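PDB 4TKC: mannose recognizing lectin from Marasmius oreades, which binds mannose, which sits in pockets of its bulb-type (monocot mannose-binding) lectin fold. Local coordinates for residues 8-13 with 92-97; 28-33 with 40-45; 32-37 with 59-64. One frame throughout, in Å; residues are numbered along the deposited sequence.

Contact 1. Residues 8-13 with 92-97. With MAN (alpha-D-mannopyranose), chain D.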
loop_
_atom_site.group_PDB
_atom_site.type_symbol
_atom_site.label_atom_id
_atom_site.label_comp_id
_atom_site.label_asym_id
_atom_site.label_seq_id
_atom_site.Cartn_x
_atom_site.Cartn_y
_atom_site.Cartn_z
ATOM N N GLY A 8 -0.999 -9.278 5.570
ATOM C CA GLY A 8 -1.791 -10.389 6.151
ATOM C C GLY A 8 -3.278 -10.216 5.804
ATOM O O GLY A 8 -3.653 -9.989 4.663
ATOM N N SER A 9 -4.100 -10.216 6.852
ATOM C CA SER A 9 -5.551 -10.112 6.669
ATOM C C SER A 9 -6.156 -8.718 6.607
ATOM O O SER A 9 -7.308 -8.518 6.217
ATOM C CB SER A 9 -6.263 -10.814 7.851
ATOM O OG SER A 9 -6.034 -10.093 9.070
ATOM N N THR A 10 -5.355 -7.711 6.968
ATOM C CA THR A 10 -5.936 -6.457 7.375
ATOM C C THR A 10 -5.293 -5.225 6.724
ATOM O O THR A 10 -4.058 -5.062 6.768
ATOM C CB THR A 10 -5.885 -6.336 8.916
ATOM O OG1 THR A 10 -6.606 -7.433 9.521
ATOM C CG2 THR A 10 -6.429 -4.981 9.417
ATOM N N LEU A 11 -6.114 -4.392 6.096
ATOM C CA LEU A 11 -5.699 -3.119 5.504
ATOM C C LEU A 11 -6.002 -2.008 6.488
ATOM O O LEU A 11 -7.149 -1.658 6.690
ATOM C CB LEU A 11 -6.461 -2.863 4.189
ATOM C CG LEU A 11 -5.777 -1.900 3.232
ATOM C CD1 LEU A 11 -4.406 -2.427 2.805
ATOM C CD2 LEU A 11 -6.638 -1.631 2.023
ATOM N N PRO A 12 -4.993 -1.516 7.203
ATOM C CA PRO A 12 -5.196 -0.385 8.115
ATOM C C PRO A 12 -5.270 0.974 7.383
ATOM O O PRO A 12 -5.152 1.018 6.164
ATOM C CB PRO A 12 -3.953 -0.441 9.020
ATOM C CG PRO A 12 -2.949 -1.234 8.276
ATOM C CD PRO A 12 -3.570 -1.887 7.089
ATOM N N GLU A 13 -5.600 2.035 8.122
ATOM C CA GLU A 13 -5.529 3.395 7.560
ATOM C C GLU A 13 -4.186 3.660 6.888
ATOM O O GLU A 13 -3.152 3.198 7.363
ATOM C CB GLU A 13 -5.821 4.463 8.609
ATOM C CG GLU A 13 -7.268 4.390 9.130
ATOM C CD GLU A 13 -7.590 5.518 10.123
ATOM O OE1 GLU A 13 -6.884 6.554 10.108
ATOM O OE2 GLU A 13 -8.515 5.357 10.942
ATOM N N ASN A 92 -10.208 -0.205 9.903
ATOM C CA ASN A 92 -9.447 -1.285 9.327
ATOM C C ASN A 92 -10.331 -2.057 8.407
ATOM O O ASN A 92 -11.530 -2.276 8.769
ATOM C CB ASN A 92 -8.928 -2.198 10.422
ATOM C CG ASN A 92 -7.755 -1.600 11.157
ATOM O OD1 ASN A 92 -6.616 -1.688 10.698
ATOM N ND2 ASN A 92 -8.026 -1.029 12.317
ATOM N N LEU A 93 -9.806 -2.598 7.321
ATOM C CA LEU A 93 -10.575 -3.513 6.467
ATOM C C LEU A 93 -9.998 -4.893 6.715
ATOM O O LEU A 93 -8.795 -5.112 6.495
ATOM C CB LEU A 93 -10.449 -3.129 4.971
ATOM C CG LEU A 93 -11.031 -4.066 3.917
ATOM C CD1 LEU A 93 -12.522 -3.808 3.886
ATOM C CD2 LEU A 93 -10.428 -3.894 2.521
ATOM N N VAL A 94 -10.870 -5.840 7.149
ATOM C CA VAL A 94 -10.384 -7.142 7.537
ATOM C C VAL A 94 -10.980 -8.254 6.659
ATOM O O VAL A 94 -12.232 -8.374 6.501
ATOM C CB VAL A 94 -10.696 -7.472 9.024
ATOM C CG1 VAL A 94 -10.084 -8.798 9.417
ATOM C CG2 VAL A 94 -10.150 -6.386 9.937
ATOM N N CYS A 95 -10.104 -9.121 6.162
ATOM C CA CYS A 95 -10.466 -10.282 5.331
ATOM C C CYS A 95 -10.484 -11.474 6.289
ATOM O O CYS A 95 -9.405 -11.964 6.694
ATOM C CB CYS A 95 -9.418 -10.479 4.214
ATOM S SG CYS A 95 -9.774 -11.818 3.051
ATOM N N GLN A 96 -11.699 -11.928 6.647
ATOM C CA GLN A 96 -11.837 -12.887 7.765
ATOM C C GLN A 96 -11.919 -14.347 7.285
ATOM O O GLN A 96 -12.319 -14.617 6.131
ATOM C CB GLN A 96 -13.093 -12.556 8.584
ATOM C CG GLN A 96 -13.027 -11.204 9.263
ATOM C CD GLN A 96 -14.230 -10.812 10.095
ATOM O OE1 GLN A 96 -15.316 -11.460 10.011
ATOM N NE2 GLN A 96 -14.026 -9.964 11.056
ATOM N N ASN A 97 -11.555 -15.258 8.197
ATOM C CA ASN A 97 -11.671 -16.677 7.941
ATOM C C ASN A 97 -13.115 -17.125 7.633
ATOM O O ASN A 97 -13.293 -18.040 6.840
ATOM C CB ASN A 97 -11.201 -17.507 9.134
ATOM C CG ASN A 97 -9.725 -17.411 9.403
ATOM O OD1 ASN A 97 -8.921 -17.035 8.538
ATOM N ND2 ASN A 97 -9.345 -17.779 10.615
HETATM C C1 MAN D . -20.594 -11.614 10.942
HETATM C C2 MAN D . -19.117 -11.909 11.171
HETATM C C3 MAN D . -18.530 -10.803 12.042
HETATM C C4 MAN D . -18.772 -9.431 11.391
HETATM C C5 MAN D . -20.272 -9.234 11.149
HETATM C C6 MAN D . -20.537 -7.973 10.365
HETATM O O1 MAN D . -21.313 -11.735 12.153
HETATM O O2 MAN D . -18.498 -12.000 9.918
HETATM O O3 MAN D . -17.144 -11.034 12.170
HETATM O O4 MAN D . -18.258 -8.414 12.237
HETATM O O5 MAN D . -20.819 -10.333 10.419
HETATM O O6 MAN D . -21.925 -7.721 10.315
HETATM O O HOH W 1 -6.034 1.509 11.080
#
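Strand 10-12 lies along strand 92-95 as the outermost strand of one four-stranded antiparallel sheet of the bulb-type lectin fold, although 79 residues of chain separate them. The tight part is the backbone and the face of L11 and L93. These two form a hydrogen-bonded pair: L11 N gives to L93 O at 2.8 Å, nearly straight and in the carbonyl plane, while L93 N reaches L11 O at 2.9 Å from above the plane of the L11 carbonyl. C95 N closes the register on S9 O at 2.9 Å. Both leucines have CG anti to the backbone N, and L11 CB meets L93 CB at 4.1 Å; beyond them L93 packs on L23 and F32, at the junction of two sheets, and C95 beside it on L23 and V30.

The other face is looser and partly exposed. Here T10 and V94 lie side by side, with T10 OG1 3.7 Å from V94 CG2; T10 OG1 is held by S9 OG at 2.8 Å. N92 crosses T10 obliquely and brings OD1 against CA and CB of P12, 3.2 Å from P12 CA. A water accepts from E13 N. Next along the chain, Q96 enters the mannose pocket, which D98, N100 and Y104 help to form. Backbone bonds thus fix the register, while the partly exposed face mixes methyls with a paired hydroxyl and an amide oxygen, N92 OD1, that the water meets only weakly.

Contact 2. Residues 28-33 with 40-45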
loop_
_atom_site.group_PDB
_atom_site.type_symbol
_atom_site.label_atom_id
_atom_site.label_comp_id
_atom_site.label_asym_id
_atom_site.label_seq_id
_atom_site.Cartn_x
_atom_site.Cartn_y
_atom_site.Cartn_z
ATOM N N GLY A 28 -5.823 -18.910 5.049
ATOM C CA GLY A 28 -5.412 -19.084 3.663
ATOM C C GLY A 28 -6.535 -19.222 2.646
ATOM O O GLY A 28 -6.272 -19.267 1.432
ATOM N N ARG A 29 -7.778 -19.400 3.128
ATOM C CA ARG A 29 -8.901 -19.756 2.229
ATOM C C ARG A 29 -9.572 -18.553 1.592
ATOM O O ARG A 29 -10.139 -18.678 0.514
ATOM C CB ARG A 29 -9.968 -20.595 2.945
ATOM C CG ARG A 29 -9.450 -21.884 3.587
ATOM C CD ARG A 29 -10.563 -22.736 4.178
ATOM N NE ARG A 29 -11.588 -23.041 3.172
ATOM C CZ ARG A 29 -12.854 -23.353 3.432
ATOM N NH1 ARG A 29 -13.291 -23.462 4.688
ATOM N NH2 ARG A 29 -13.691 -23.358 2.407
ATOM N N VAL A 30 -9.445 -17.378 2.207
ATOM C CA VAL A 30 -10.228 -16.235 1.767
ATOM C C VAL A 30 -9.235 -15.134 1.358
ATOM O O VAL A 30 -8.351 -14.815 2.140
ATOM C CB VAL A 30 -11.159 -15.717 2.887
ATOM C CG1 VAL A 30 -12.099 -14.639 2.342
ATOM C CG2 VAL A 30 -11.988 -16.867 3.504
ATOM N N GLU A 31 -9.385 -14.637 0.132
ATOM C CA GLU A 31 -8.413 -13.701 -0.443
ATOM C C GLU A 31 -9.177 -12.566 -1.097
ATOM O O GLU A 31 -10.028 -12.762 -1.979
ATOM C CB GLU A 31 -7.533 -14.444 -1.448
ATOM C CG GLU A 31 -6.287 -13.652 -1.854
ATOM C CD GLU A 31 -5.363 -14.463 -2.730
ATOM O OE1 GLU A 31 -5.851 -15.059 -3.706
ATOM O OE2 GLU A 31 -4.135 -14.386 -2.528
ATOM N N PHE A 32 -8.731 -11.343 -0.784
ATOM C CA PHE A 32 -9.304 -10.119 -1.306
ATOM C C PHE A 32 -8.241 -9.497 -2.218
ATOM O O PHE A 32 -7.218 -8.944 -1.769
ATOM C CB PHE A 32 -9.647 -9.164 -0.184
ATOM C CG PHE A 32 -10.268 -7.874 -0.644
ATOM C CD1 PHE A 32 -11.401 -7.855 -1.446
ATOM C CD2 PHE A 32 -9.649 -6.666 -0.376
ATOM C CE1 PHE A 32 -11.989 -6.672 -1.838
ATOM C CE2 PHE A 32 -10.226 -5.480 -0.782
ATOM C CZ PHE A 32 -11.396 -5.485 -1.504
ATOM N N ARG A 33 -8.500 -9.590 -3.516
ATOM C CA ARG A 33 -7.500 -9.324 -4.552
ATOM C C ARG A 33 -7.814 -8.079 -5.338
ATOM O O ARG A 33 -8.970 -7.817 -5.688
ATOM C CB ARG A 33 -7.592 -10.461 -5.590
ATOM C CG ARG A 33 -7.446 -11.862 -5.080
ATOM C CD ARG A 33 -7.817 -12.873 -6.159
ATOM N NE ARG A 33 -7.640 -14.216 -5.622
ATOM C CZ ARG A 33 -7.913 -15.347 -6.257
ATOM N NH1 ARG A 33 -8.487 -15.324 -7.468
ATOM N NH2 ARG A 33 -7.643 -16.505 -5.641
ATOM N N ILE A 40 -11.669 -6.024 -8.548
ATOM C CA ILE A 40 -11.580 -6.115 -7.099
ATOM C C ILE A 40 -12.451 -7.309 -6.654
ATOM O O ILE A 40 -13.672 -7.335 -6.886
ATOM C CB ILE A 40 -12.086 -4.841 -6.408
ATOM C CG1 ILE A 40 -11.325 -3.610 -6.931
ATOM C CG2 ILE A 40 -11.915 -4.946 -4.908
ATOM C CD1 ILE A 40 -11.931 -2.306 -6.480
ATOM N N GLN A 41 -11.786 -8.339 -6.133
ATOM C CA GLN A 41 -12.480 -9.649 -5.997
ATOM C C GLN A 41 -12.131 -10.332 -4.691
ATOM O O GLN A 41 -10.970 -10.434 -4.297
ATOM C CB GLN A 41 -12.087 -10.548 -7.168
ATOM C CG GLN A 41 -12.412 -9.946 -8.516
ATOM C CD GLN A 41 -12.109 -10.874 -9.664
ATOM O OE1 GLN A 41 -11.130 -11.607 -9.642
ATOM N NE2 GLN A 41 -12.987 -10.871 -10.676
ATOM N N LEU A 42 -13.176 -10.904 -4.087
ATOM C CA LEU A 42 -13.060 -11.661 -2.858
ATOM C C LEU A 42 -13.335 -13.109 -3.252
ATOM O O LEU A 42 -14.464 -13.459 -3.665
ATOM C CB LEU A 42 -14.113 -11.211 -1.831
ATOM C CG LEU A 42 -14.017 -11.822 -0.432
ATOM C CD1 LEU A 42 -12.741 -11.360 0.266
ATOM C CD2 LEU A 42 -15.264 -11.493 0.385
ATOM N N PHE A 43 -12.358 -13.983 -3.027
ATOM C CA PHE A 43 -12.431 -15.389 -3.443
ATOM C C PHE A 43 -12.273 -16.322 -2.253
ATOM O O PHE A 43 -11.546 -16.073 -1.296
ATOM C CB PHE A 43 -11.306 -15.669 -4.475
ATOM C CG PHE A 43 -11.755 -15.578 -5.907
ATOM C CD1 PHE A 43 -11.762 -14.365 -6.587
ATOM C CD2 PHE A 43 -12.234 -16.694 -6.556
ATOM C CE1 PHE A 43 -12.231 -14.281 -7.889
ATOM C CE2 PHE A 43 -12.704 -16.623 -7.854
ATOM C CZ PHE A 43 -12.705 -15.419 -8.522
ATOM N N LEU A 44 -13.052 -17.394 -2.300
ATOM C CA LEU A 44 -12.906 -18.552 -1.406
ATOM C C LEU A 44 -12.212 -19.700 -2.154
ATOM O O LEU A 44 -12.696 -20.133 -3.219
ATOM C CB LEU A 44 -14.283 -19.055 -0.937
ATOM C CG LEU A 44 -14.262 -20.175 0.108
ATOM C CD1 LEU A 44 -13.549 -19.799 1.414
ATOM C CD2 LEU A 44 -15.713 -20.595 0.393
ATOM N N ASP A 45 -11.187 -20.275 -1.527
ATOM C CA ASP A 45 -10.450 -21.423 -2.060
ATOM C C ASP A 45 -10.028 -21.277 -3.519
ATOM O O ASP A 45 -10.011 -22.260 -4.257
ATOM C CB ASP A 45 -11.306 -22.673 -1.875
ATOM C CG ASP A 45 -11.613 -22.923 -0.445
ATOM O OD1 ASP A 45 -10.770 -22.691 0.434
ATOM O OD2 ASP A 45 -12.696 -23.471 -0.204
HETATM O O HOH W 2 -9.213 -13.464 -9.271
#
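The guanidinium of R33 lies flat on the ring of F43, planes 12° apart and centres 4.4 Å apart, a cation-pi stack in which NH1 sits over the ring toward its rim. R33 starts with CG anti to the carbonyl carbon and runs extended to NE, so it reaches diagonally across to F43. At the far end R29, bent at chi3 (55°), grips D45 side-on in a salt bridge: R29 NE goes to D45 OD1 at 2.9 Å and R29 NH2 to D45 OD2 at 2.8 Å, both on syn lone pairs, with the two planes nearly coplanar and L44 CD1 over one guanidinium face.

R33 and F43 stand on one face of the antiparallel beta hairpin of strands 30-34 and 40-44, inner strands of a four-stranded sheet in the bulb-type lectin fold. The hydrogen-bonded pairs E31-F43 and R33-Q41 set its register, the shortest link being R33 N to Q41 O at 2.7 Å. On the opposite face V30, F32, L42 and L44 turn inward; I40 CG2 touches F32 CZ at 3.5 Å, and L42 CD1 lies against F32 CB.

Further out, V30 and L42 pack on C95 and F32 on L93. R33 is positioned by salt bridges, R33 NE to E31 OE1 at 2.8 Å, met from above the carboxylate plane, and R33 NH2 to D46. A water in the plane of the R33 guanidinium accepts from R33 NH1 at 2.7 Å and donates to Q41 OE1, while D54 holds Q41 NE2 and H5 holds E31 OE2.

Contact 3. Residues 32-37 with 59-64. With BMA (beta-D-mannopyranose), chain B.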
loop_
_atom_site.group_PDB
_atom_site.type_symbol
_atom_site.label_atom_id
_atom_site.label_comp_id
_atom_site.label_asym_id
_atom_site.label_seq_id
_atom_site.Cartn_x
_atom_site.Cartn_y
_atom_site.Cartn_z
ATOM N N PHE A 32 -8.731 -11.343 -0.784
ATOM C CA PHE A 32 -9.304 -10.119 -1.306
ATOM C C PHE A 32 -8.241 -9.497 -2.218
ATOM O O PHE A 32 -7.218 -8.944 -1.769
ATOM C CB PHE A 32 -9.647 -9.164 -0.184
ATOM C CG PHE A 32 -10.268 -7.874 -0.644
ATOM C CD1 PHE A 32 -11.401 -7.855 -1.446
ATOM C CD2 PHE A 32 -9.649 -6.666 -0.376
ATOM C CE1 PHE A 32 -11.989 -6.672 -1.838
ATOM C CE2 PHE A 32 -10.226 -5.480 -0.782
ATOM C CZ PHE A 32 -11.396 -5.485 -1.504
ATOM N N ARG A 33 -8.500 -9.590 -3.516
ATOM C CA ARG A 33 -7.500 -9.324 -4.552
ATOM C C ARG A 33 -7.814 -8.079 -5.338
ATOM O O ARG A 33 -8.970 -7.817 -5.688
ATOM C CB ARG A 33 -7.592 -10.461 -5.590
ATOM C CG ARG A 33 -7.446 -11.862 -5.080
ATOM C CD ARG A 33 -7.817 -12.873 -6.159
ATOM N NE ARG A 33 -7.640 -14.216 -5.622
ATOM C CZ ARG A 33 -7.913 -15.347 -6.257
ATOM N NH1 ARG A 33 -8.487 -15.324 -7.468
ATOM N NH2 ARG A 33 -7.643 -16.505 -5.641
ATOM N N VAL A 34 -6.751 -7.383 -5.775
ATOM C CA VAL A 34 -6.879 -6.449 -6.885
ATOM C C VAL A 34 -6.097 -7.056 -8.062
ATOM O O VAL A 34 -4.916 -7.421 -7.911
ATOM C CB VAL A 34 -6.334 -5.053 -6.520
ATOM C CG1 VAL A 34 -6.402 -4.094 -7.713
ATOM C CG2 VAL A 34 -7.108 -4.466 -5.350
ATOM N N THR A 35 -6.806 -7.317 -9.168
ATOM C CA THR A 35 -6.254 -8.144 -10.247
ATOM C C THR A 35 -5.575 -7.308 -11.310
ATOM O O THR A 35 -5.865 -6.112 -11.457
ATOM C CB THR A 35 -7.309 -9.080 -10.891
ATOM O OG1 THR A 35 -8.155 -8.334 -11.757
ATOM C CG2 THR A 35 -8.159 -9.798 -9.805
ATOM N N ASP A 36 -4.711 -7.961 -12.083
ATOM C CA ASP A 36 -4.052 -7.281 -13.214
ATOM C C ASP A 36 -5.095 -6.865 -14.257
ATOM O O ASP A 36 -4.879 -5.923 -14.998
ATOM C CB ASP A 36 -2.993 -8.173 -13.868
ATOM C CG ASP A 36 -1.802 -8.467 -12.942
ATOM O OD1 ASP A 36 -1.427 -7.584 -12.144
ATOM O OD2 ASP A 36 -1.223 -9.567 -13.039
ATOM N N GLU A 37 -6.253 -7.537 -14.250
ATOM C CA GLU A 37 -7.364 -7.198 -15.133
ATOM C C GLU A 37 -8.178 -6.002 -14.565
ATOM O O GLU A 37 -9.153 -5.576 -15.171
ATOM C CB GLU A 37 -8.276 -8.435 -15.360
ATOM C CG GLU A 37 -7.605 -9.601 -16.097
ATOM C CD GLU A 37 -6.516 -10.305 -15.272
ATOM O OE1 GLU A 37 -6.713 -10.513 -14.051
ATOM O OE2 GLU A 37 -5.490 -10.723 -15.858
ATOM N N SER A 59 -7.097 0.235 -10.160
ATOM C CA SER A 59 -5.663 0.181 -9.949
ATOM C C SER A 59 -5.299 -0.198 -8.506
ATOM O O SER A 59 -4.300 -0.885 -8.254
ATOM C CB SER A 59 -5.087 1.543 -10.293
ATOM O OG SER A 59 -3.692 1.618 -10.121
ATOM N N PHE A 60 -6.054 0.309 -7.544
ATOM C CA PHE A 60 -5.717 0.034 -6.157
ATOM C C PHE A 60 -6.955 0.252 -5.259
ATOM O O PHE A 60 -7.855 0.996 -5.632
ATOM C CB PHE A 60 -4.467 0.863 -5.695
ATOM C CG PHE A 60 -4.688 2.343 -5.680
ATOM C CD1 PHE A 60 -4.335 3.105 -6.785
ATOM C CD2 PHE A 60 -5.076 3.003 -4.520
ATOM C CE1 PHE A 60 -4.492 4.472 -6.777
ATOM C CE2 PHE A 60 -5.231 4.387 -4.517
ATOM C CZ PHE A 60 -4.945 5.113 -5.655
ATOM N N VAL A 61 -6.866 -0.304 -4.052
ATOM C CA VAL A 61 -7.807 -0.067 -2.961
ATOM C C VAL A 61 -7.065 0.564 -1.778
ATOM O O VAL A 61 -5.983 0.102 -1.426
ATOM C CB VAL A 61 -8.426 -1.416 -2.522
ATOM C CG1 VAL A 61 -9.178 -1.319 -1.199
ATOM C CG2 VAL A 61 -9.382 -1.932 -3.588
ATOM N N LYS A 62 -7.642 1.615 -1.198
ATOM C CA LYS A 62 -7.023 2.304 -0.090
ATOM C C LYS A 62 -8.049 2.417 1.040
ATOM O O LYS A 62 -9.142 2.983 0.842
ATOM C CB LYS A 62 -6.540 3.701 -0.548
ATOM C CG LYS A 62 -5.810 4.492 0.544
ATOM C CD LYS A 62 -5.047 5.650 -0.080
ATOM C CE LYS A 62 -4.056 6.294 0.873
ATOM N NZ LYS A 62 -3.396 7.533 0.349
ATOM N N MET A 63 -7.600 2.002 2.226
ATOM C CA MET A 63 -8.344 2.219 3.471
ATOM C C MET A 63 -7.888 3.587 3.991
ATOM O O MET A 63 -6.713 3.741 4.411
ATOM C CB MET A 63 -8.062 1.088 4.486
ATOM C CG MET A 63 -8.662 1.264 5.867
ATOM S SD MET A 63 -10.425 0.965 5.954
ATOM C CE MET A 63 -11.089 2.598 5.767
ATOM N N GLN A 64 -8.705 4.601 3.813
ATOM C CA GLN A 64 -8.242 5.974 4.021
ATOM C C GLN A 64 -8.373 6.456 5.456
ATOM O O GLN A 64 -9.264 6.010 6.222
ATOM C CB GLN A 64 -9.055 6.906 3.124
ATOM C CG GLN A 64 -8.927 6.565 1.655
ATOM C CD GLN A 64 -9.680 7.493 0.739
ATOM O OE1 GLN A 64 -10.651 8.167 1.123
ATOM N NE2 GLN A 64 -9.271 7.482 -0.518
HETATM C C1 BMA B . -14.979 10.917 -0.444
HETATM C C2 BMA B . -13.565 10.685 0.079
HETATM C C3 BMA B . -12.653 10.602 -1.133
HETATM C C4 BMA B . -13.149 9.542 -2.131
HETATM C C5 BMA B . -14.616 9.764 -2.512
HETATM C C6 BMA B . -15.088 8.689 -3.491
HETATM O O1 BMA B . -15.804 11.026 0.721
HETATM O O2 BMA B . -13.511 9.511 0.902
HETATM O O3 BMA B . -11.328 10.334 -0.667
HETATM O O4 BMA B . -12.361 9.567 -3.324
HETATM O O5 BMA B . -15.365 9.816 -1.290
HETATM O O6 BMA B . -16.392 8.161 -3.193
#
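Two of the three four-stranded sheets of the bulb-type lectin fold meet here in the hydrophobic core: strand 30-34 belongs to one and strand 60-63 to another. Their short segments run at 127° with axes 8.0 Å apart, too far for backbone pairing, so the gap is bridged by side chains, one of them meeting backbone.

V34 and V61 carry the contact. Each has CG1 anti to the backbone N and CG2 anti to the carbonyl carbon; the side chains cross obliquely, V34 CG2 touching V61 CG2 at 3.8 Å. The second methyl of V34, CG1, rests 3.9 Å from S59 O, against the backbone where strand 60-63 begins. F32, with CG anti to the backbone N (chi1 -179°), lays its ring out beside the valines and presents its edge: F32 CE2 comes to 4.3 Å from V61 CG1, which lies near the ring plane. I17 of strand 15-18 packs against both F32 and V34, and C69 of strand 69-72 against V61.

Behind this apolar layer, S59 and F60 both face Y72 in a classic beta bulge. F60 turns its side chain away from strand 30-34, and its ring meets that of Y72. S59 O, beside V34, accepts a hydrogen bond from Y21 OH of the second subunit. At the other end, Q64 is part of the pocket of the bound mannose, which D66, N68, Y72 and N85 hydrogen-bond. Between the two segments the chemistry is mainly apolar and without direction: methyls and a ring edge join the sheets, and the one polar atom touched, S59 O, is satisfied from across the dimer interface. Other polar groups of segment 59-64 turn outward, K62 NZ to P6 O of the second subunit and Q64 to the sugar.

Contact 3 is the most deeply buried, contacts 1 and 2 each pairing a buried apolar face with a polar one nearer solvent. Contacts 1 and 2 each join neighbouring strands of their own sheet, so directional backbone bonds carry them; contact 3 spans two sheets and relies on van der Waals packing. Contacts 2 and 3 share F32 and R33, whose side chains part: F32 goes into the core, R33 to the opposite face of the sheet, where it stacks and pairs with acids. F32 CE2 also meets L93 CD2 of contact 1 at 3.7 Å, so all three sheets converge near this ring. Contacts 1 and 3 each run into a mannose pocket and touch the second subunit; no other chain of the assembly touches contact 2.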